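Local coordinates for cell shape-determining protein MreC (Listeria monocytogenes, PDB 2J5U), which is probably involved in forming and maintaining cell shape and assembles as a homooligomer of 24 subunits arranged as 12 dimers, at residues 99-103 with 183-187. Residues are numbered along the deposited sequence; the frame is centred on the assembly and turned at random.
Sequences PDMAV and GKFPA
Ala102 meets Phe185 in a CH-pi contact: its methyl CB sits over one face of the Phe185 ring, 3.7 Å from the ring centroid and 22° off the ring normal. It is displaced toward the rim, and its nearest ring atom is Phe185 CD2 at 3.5 Å from Ala102 CB. With Phe185 CG anti to its own carbonyl carbon (chi1 -69°), the end of the side chain comes nearer to 99-103 than its CB direction would suggest. Pro186 adds a looser touch, its CD 4.4 Å from Ala102 CB, and also packs on Leu225. The example illustrates how a loop of one beta barrel packs against the other barrel of the same chain: Ala102 begins strand 102-105 of one six-stranded antiparallel barrel, and 183-187 belongs to the connection between strands 175-178 and 190-199 of the other. Phe185 O accepts a hydrogen bond from Arg227 NH2, at the end of strand 221-227, the strand whose Leu225 pairs with Ala102 through the backbone. An oxygen also meets the ring: near its plane, at the edge, the backbone O of Asp100 approaches Phe185 CE2 to 3.3 Å. More peripherally, Asp100 OD1 and Lys184 NZ form a long salt bridge of 3.7 Å. The lysine chain is bent at chi2 and chi3, and Lys184 CE lies 3.3 Å from Asp100 OD1, closer to that oxygen than NZ is.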
ATOM      1  N   PRO A  99     -20.883 -44.362 -60.384  1.00 51.02           N
ATOM      2  CA  PRO A  99     -21.080 -43.280 -61.355  1.00 52.02           C
ATOM      3  C   PRO A  99     -20.631 -41.943 -60.745  1.00 52.06           C
ATOM      4  O   PRO A  99     -20.861 -41.688 -59.572  1.00 53.26           O
ATOM      5  CB  PRO A  99     -22.590 -43.301 -61.596  1.00 49.01           C
ATOM      6  CG  PRO A  99     -22.935 -44.738 -61.432  1.00 50.62           C
ATOM      7  CD  PRO A  99     -22.079 -45.215 -60.274  1.00 49.69           C
ATOM      8  N   ASP A 100     -19.994 -41.107 -61.552  1.00 52.86           N
ATOM      9  CA  ASP A 100     -19.519 -39.789 -61.133  1.00 52.97           C
ATOM     10  C   ASP A 100     -18.154 -39.741 -60.463  1.00 52.57           C
ATOM     11  O   ASP A 100     -17.706 -38.669 -60.055  1.00 51.32           O
ATOM     12  CB  ASP A 100     -20.556 -39.096 -60.251  1.00 56.06           C
ATOM     13  CG  ASP A 100     -21.703 -38.510 -61.056  1.00 61.76           C
ATOM     14  OD1 ASP A 100     -22.737 -38.158 -60.447  1.00 64.38           O
ATOM     15  OD2 ASP A 100     -21.575 -38.393 -62.298  1.00 61.51           O
ATOM     16  N   MET A 101     -17.493 -40.889 -60.343  1.00 50.78           N
ATOM     17  CA  MET A 101     -16.152 -40.921 -59.775  1.00 47.51           C
ATOM     18  C   MET A 101     -15.184 -40.413 -60.855  1.00 49.36           C
ATOM     19  O   MET A 101     -15.380 -40.650 -62.051  1.00 49.79           O
ATOM     20  CB  MET A 101     -15.770 -42.348 -59.360  1.00 46.37           C
ATOM     21  CG  MET A 101     -16.154 -42.728 -57.942  1.00 43.01           C
ATOM     22  SD  MET A 101     -15.804 -44.417 -57.510  1.00 44.18           S
ATOM     23  CE  MET A 101     -16.671 -44.563 -56.038  1.00 43.92           C
ATOM     24  N   ALA A 102     -14.145 -39.703 -60.441  1.00 50.02           N
ATOM     25  CA  ALA A 102     -13.170 -39.179 -61.390  1.00 49.57           C
ATOM     26  C   ALA A 102     -12.229 -40.286 -61.853  1.00 50.01           C
ATOM     27  O   ALA A 102     -11.918 -41.205 -61.095  1.00 49.48           O
ATOM     28  CB  ALA A 102     -12.376 -38.070 -60.744  1.00 48.69           C
ATOM     29  N   VAL A 103     -11.791 -40.212 -63.103  1.00 49.55           N
ATOM     30  CA  VAL A 103     -10.869 -41.206 -63.621  1.00 49.09           C
ATOM     31  C   VAL A 103      -9.669 -40.443 -64.124  1.00 50.19           C
ATOM     32  O   VAL A 103      -9.811 -39.481 -64.883  1.00 49.07           O
ATOM     33  CB  VAL A 103     -11.460 -42.009 -64.781  1.00 50.47           C
ATOM     34  CG1 VAL A 103     -10.439 -43.027 -65.255  1.00 50.05           C
ATOM     35  CG2 VAL A 103     -12.745 -42.707 -64.347  1.00 47.55           C
ATOM     36  N   GLY A 183     -19.097 -31.186 -56.242  1.00 49.82           N
ATOM     37  CA  GLY A 183     -19.527 -32.204 -55.304  1.00 48.52           C
ATOM     38  C   GLY A 183     -19.189 -33.651 -55.584  1.00 49.95           C
ATOM     39  O   GLY A 183     -19.562 -34.522 -54.801  1.00 50.42           O
ATOM     40  N   LYS A 184     -18.478 -33.937 -56.667  1.00 51.85           N
ATOM     41  CA  LYS A 184     -18.175 -35.325 -56.957  1.00 51.28           C
ATOM     42  C   LYS A 184     -16.732 -35.723 -57.197  1.00 51.68           C
ATOM     43  O   LYS A 184     -16.420 -36.906 -57.200  1.00 52.21           O
ATOM     44  CB  LYS A 184     -19.026 -35.808 -58.122  1.00 53.53           C
ATOM     45  CG  LYS A 184     -19.055 -34.878 -59.286  1.00 55.43           C
ATOM     46  CD  LYS A 184     -20.392 -34.197 -59.370  1.00 61.80           C
ATOM     47  CE  LYS A 184     -21.520 -35.203 -59.544  1.00 65.12           C
ATOM     48  NZ  LYS A 184     -22.786 -34.525 -59.987  1.00 70.17           N
ATOM     49  N   PHE A 185     -15.844 -34.762 -57.392  1.00 53.28           N
ATOM     50  CA  PHE A 185     -14.437 -35.095 -57.613  1.00 53.73           C
ATOM     51  C   PHE A 185     -13.644 -34.559 -56.444  1.00 54.76           C
ATOM     52  O   PHE A 185     -14.090 -33.637 -55.764  1.00 55.12           O
ATOM     53  CB  PHE A 185     -13.879 -34.404 -58.864  1.00 53.03           C
ATOM     54  CG  PHE A 185     -14.428 -34.908 -60.163  1.00 52.76           C
ATOM     55  CD1 PHE A 185     -14.138 -34.228 -61.340  1.00 54.42           C
ATOM     56  CD2 PHE A 185     -15.166 -36.077 -60.230  1.00 52.72           C
ATOM     57  CE1 PHE A 185     -14.567 -34.708 -62.572  1.00 56.57           C
ATOM     58  CE2 PHE A 185     -15.602 -36.571 -61.454  1.00 56.64           C
ATOM     59  CZ  PHE A 185     -15.300 -35.885 -62.632  1.00 56.45           C
ATOM     60  N   PRO A 186     -12.474 -35.157 -56.161  1.00 54.71           N
ATOM     61  CA  PRO A 186     -11.680 -34.629 -55.056  1.00 53.52           C
ATOM     62  C   PRO A 186     -11.035 -33.414 -55.710  1.00 53.23           C
ATOM     63  O   PRO A 186     -10.935 -33.363 -56.937  1.00 51.86           O
ATOM     64  CB  PRO A 186     -10.675 -35.741 -54.794  1.00 54.01           C
ATOM     65  CG  PRO A 186     -10.491 -36.336 -56.144  1.00 52.87           C
ATOM     66  CD  PRO A 186     -11.910 -36.430 -56.637  1.00 53.55           C
ATOM     67  N   ALA A 187     -10.615 -32.428 -54.930  1.00 53.82           N
ATOM     68  CA  ALA A 187      -9.993 -31.268 -55.546  1.00 54.25           C
ATOM     69  C   ALA A 187      -8.496 -31.502 -55.729  1.00 54.37           C
ATOM     70  O   ALA A 187      -7.912 -32.366 -55.080  1.00 53.33           O
ATOM     71  CB  ALA A 187     -10.241 -30.033 -54.702  1.00 56.01           C
TER